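Local coordinates for CCN family member 3 (Rattus norvegicus, PDB 5NB8), which is a secreted matricellular growth regulator that binds integrins and receptors such as NOTCH1 to influence cell proliferation, adhesion, migration, differentiation and survival, at residues M1-D9 / T28-C36. Residues are numbered along the deposited sequence; the frame is centred on the assembly and turned at random.
Sequences MEGDNCVFD and TCRDGQIGC
The amide N of Gly3 donates to Asp31 OD1 at 2.6 Å, a short and nearly straight bond (172° at the hydrogen). It meets OD1 on the anti side of the carboxylate, a little out of its plane. Gly3 sits inside the type II turn running from Met1 to Asp4, while Asp31 lies on the type I' turn between strands 25-30 and 33-38, so the bond joins one turn to the other. With chi1 at -55°, the carboxylate of Asp31 swings back toward its own amide and away from its carbonyl, bringing OD1 against the backbone of Glu2 and Gly3; the backbone N of Asp31 is itself held by the side chain of Asn15. Next along, the chain from Asp4 to Cys6 runs close over the turn: the CA of Gly32 makes a CH...O contact of 3.2 Å with Asn5 O.

Then comes the covalent tie. Cys6 SG reaches Cys29 SG with a chi3 of 87°, near the relaxed value for a disulfide. This link belongs to the von Willebrand factor C domain of CCN3, where it pins the small 6-8/11-13 hairpin onto the three-stranded antiparallel sheet; Cys36 of the same sheet is bridged to Cys27. Strand 6-8 does not pair with strand 33-38 but runs obliquely to its part at 33-36. The sulfur of Cys6 also packs on the backbone where the turn ends, 3.3 Å from Gly32 C. Ile34 fills in beside the disulfide, its CD1 lying 3.6 Å from Cys6 CB, and its CG1 has a looser contact with Phe8 CB. Beyond that, the Phe8 ring turns to meet Phe19. A water bridges the two segments, donating to Gly32 O at 2.8 Å and weakly accepting from Val7 N.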
loop_
_atom_site.group_PDB
_atom_site.type_symbol
_atom_site.label_atom_id
_atom_site.label_comp_id
_atom_site.label_asym_id
_atom_site.label_seq_id
_atom_site.Cartn_x
_atom_site.Cartn_y
_atom_site.Cartn_z
ATOM N N MET A 1 4.972 -14.502 20.404
ATOM C CA MET A 1 4.088 -14.778 21.533
ATOM C C MET A 1 2.809 -13.941 21.440
ATOM O O MET A 1 2.764 -12.918 20.751
ATOM C CB MET A 1 4.807 -14.504 22.861
ATOM C CG MET A 1 4.237 -15.256 24.059
ATOM S SD MET A 1 5.079 -14.855 25.605
ATOM C CE MET A 1 6.782 -15.219 25.181
ATOM N N GLU A 2 1.774 -14.383 22.150
ATOM C CA GLU A 2 0.483 -13.710 22.120
ATOM C C GLU A 2 0.535 -12.415 22.921
ATOM O O GLU A 2 1.027 -12.390 24.053
ATOM C CB GLU A 2 -0.601 -14.629 22.673
ATOM C CG GLU A 2 -0.747 -15.918 21.891
ATOM C CD GLU A 2 -1.633 -16.919 22.589
ATOM O OE1 GLU A 2 -1.310 -17.303 23.737
ATOM O OE2 GLU A 2 -2.660 -17.310 21.992
ATOM N N GLY A 3 0.019 -11.339 22.326
ATOM C CA GLY A 3 -0.014 -10.040 22.965
ATOM C C GLY A 3 1.226 -9.192 22.779
ATOM O O GLY A 3 1.270 -8.070 23.299
ATOM N N ASP A 4 2.231 -9.692 22.067
ATOM C CA ASP A 4 3.449 -8.933 21.823
ATOM C C ASP A 4 3.170 -7.690 20.983
ATOM O O ASP A 4 2.276 -7.674 20.138
ATOM C CB ASP A 4 4.473 -9.801 21.099
ATOM C CG ASP A 4 5.221 -10.718 22.037
ATOM O OD1 ASP A 4 5.093 -10.527 23.260
ATOM O OD2 ASP A 4 5.933 -11.613 21.555
ATOM N N ASN A 5 3.958 -6.644 21.232
ATOM C CA ASN A 5 4.017 -5.462 20.380
ATOM C C ASN A 5 4.899 -5.744 19.163
ATOM O O ASN A 5 5.556 -6.783 19.068
ATOM C CB ASN A 5 4.551 -4.272 21.172
ATOM C CG ASN A 5 3.730 -3.984 22.429
ATOM O OD1 ASN A 5 2.516 -4.174 22.458
ATOM N ND2 ASN A 5 4.402 -3.532 23.472
ATOM N N CYS A 6 4.912 -4.801 18.220
ATOM C CA CYS A 6 5.677 -4.893 16.985
ATOM C C CYS A 6 6.552 -3.660 16.820
ATOM O O CYS A 6 6.228 -2.578 17.305
ATOM C CB CYS A 6 4.778 -4.987 15.746
ATOM S SG CYS A 6 3.419 -6.161 15.765
ATOM N N VAL A 7 7.654 -3.821 16.090
ATOM C CA VAL A 7 8.509 -2.702 15.723
ATOM C C VAL A 7 8.523 -2.601 14.205
ATOM O O VAL A 7 8.775 -3.594 13.511
ATOM C CB VAL A 7 9.931 -2.866 16.277
ATOM C CG1 VAL A 7 10.698 -1.600 16.076
ATOM C CG2 VAL A 7 9.889 -3.257 17.784
ATOM N N PHE A 8 8.227 -1.415 13.693
ATOM C CA PHE A 8 8.287 -1.188 12.256
ATOM C C PHE A 8 9.005 0.123 12.019
ATOM O O PHE A 8 8.580 1.152 12.546
ATOM C CB PHE A 8 6.895 -1.138 11.617
ATOM C CG PHE A 8 6.927 -0.777 10.160
ATOM C CD1 PHE A 8 7.305 -1.719 9.212
ATOM C CD2 PHE A 8 6.615 0.510 9.742
ATOM C CE1 PHE A 8 7.361 -1.384 7.874
ATOM C CE2 PHE A 8 6.663 0.845 8.414
ATOM C CZ PHE A 8 7.041 -0.104 7.472
ATOM N N ASP A 9 10.078 0.078 11.222
ATOM C CA ASP A 9 10.813 1.274 10.810
ATOM C C ASP A 9 11.167 2.137 12.018
ATOM O O ASP A 9 11.058 3.371 11.997
ATOM C CB ASP A 9 10.011 2.066 9.768
ATOM C CG ASP A 9 10.835 3.147 9.089
ATOM O OD1 ASP A 9 12.071 3.026 9.043
ATOM O OD2 ASP A 9 10.234 4.135 8.628
ATOM N N THR A 28 -1.533 -3.424 10.442
ATOM C CA THR A 28 -1.965 -3.818 11.779
ATOM C C THR A 28 -0.881 -4.668 12.425
ATOM O O THR A 28 -0.328 -5.568 11.792
ATOM C CB THR A 28 -3.281 -4.605 11.726
ATOM O OG1 THR A 28 -4.291 -3.782 11.129
ATOM C CG2 THR A 28 -3.742 -5.043 13.152
ATOM N N CYS A 29 -0.584 -4.376 13.684
ATOM C CA CYS A 29 0.305 -5.197 14.488
ATOM C C CYS A 29 -0.523 -6.278 15.174
ATOM O O CYS A 29 -1.507 -5.966 15.852
ATOM C CB CYS A 29 1.024 -4.330 15.513
ATOM S SG CYS A 29 1.902 -5.262 16.775
ATOM N N ARG A 30 -0.139 -7.542 14.993
ATOM C CA ARG A 30 -0.858 -8.677 15.580
ATOM C C ARG A 30 0.166 -9.601 16.228
ATOM O O ARG A 30 0.848 -10.351 15.525
ATOM C CB ARG A 30 -1.674 -9.453 14.541
ATOM C CG ARG A 30 -2.650 -8.647 13.682
ATOM C CD ARG A 30 -3.496 -9.562 12.791
ATOM N NE ARG A 30 -4.308 -8.790 11.851
ATOM C CZ ARG A 30 -3.855 -8.314 10.693
ATOM N NH1 ARG A 30 -4.655 -7.613 9.899
ATOM N NH2 ARG A 30 -2.600 -8.541 10.328
ATOM N N ASP A 31 0.263 -9.549 17.558
ATOM C CA ASP A 31 1.097 -10.471 18.320
ATOM C C ASP A 31 2.531 -10.495 17.799
ATOM O O ASP A 31 3.114 -11.557 17.572
ATOM C CB ASP A 31 0.484 -11.872 18.312
ATOM C CG ASP A 31 -0.951 -11.875 18.813
ATOM O OD1 ASP A 31 -1.176 -11.492 19.981
ATOM O OD2 ASP A 31 -1.861 -12.217 18.033
ATOM N N GLY A 32 3.097 -9.309 17.576
ATOM C CA GLY A 32 4.484 -9.195 17.186
ATOM C C GLY A 32 4.740 -9.200 15.695
ATOM O O GLY A 32 5.894 -9.043 15.284
ATOM N N GLN A 33 3.719 -9.388 14.869
ATOM C CA GLN A 33 3.910 -9.426 13.421
ATOM C C GLN A 33 3.017 -8.394 12.749
ATOM O O GLN A 33 1.826 -8.308 13.061
ATOM C CB GLN A 33 3.616 -10.820 12.875
ATOM C CG GLN A 33 3.747 -10.910 11.360
ATOM C CD GLN A 33 3.706 -12.351 10.906
ATOM O OE1 GLN A 33 2.843 -13.117 11.332
ATOM N NE2 GLN A 33 4.661 -12.739 10.078
ATOM N N ILE A 34 3.590 -7.608 11.830
ATOM C CA ILE A 34 2.854 -6.593 11.079
ATOM C C ILE A 34 2.308 -7.200 9.798
ATOM O O ILE A 34 3.056 -7.805 9.020
ATOM C CB ILE A 34 3.739 -5.389 10.713
ATOM C CG1 ILE A 34 4.285 -4.681 11.951
ATOM C CG2 ILE A 34 2.918 -4.414 9.820
ATOM C CD1 ILE A 34 3.268 -3.869 12.681
ATOM N N GLY A 35 1.024 -6.976 9.539
ATOM C CA GLY A 35 0.445 -7.216 8.229
ATOM C C GLY A 35 -0.155 -5.918 7.719
ATOM O O GLY A 35 -0.591 -5.077 8.505
ATOM N N CYS A 36 -0.184 -5.766 6.391
ATOM C CA CYS A 36 -0.651 -4.551 5.731
ATOM C C CYS A 36 -1.496 -4.883 4.505
ATOM O O CYS A 36 -1.262 -5.881 3.814
ATOM C CB CYS A 36 0.518 -3.666 5.281
ATOM S SG CYS A 36 1.770 -3.256 6.508
HETATM O O HOH W 1 7.060 -6.679 14.425
#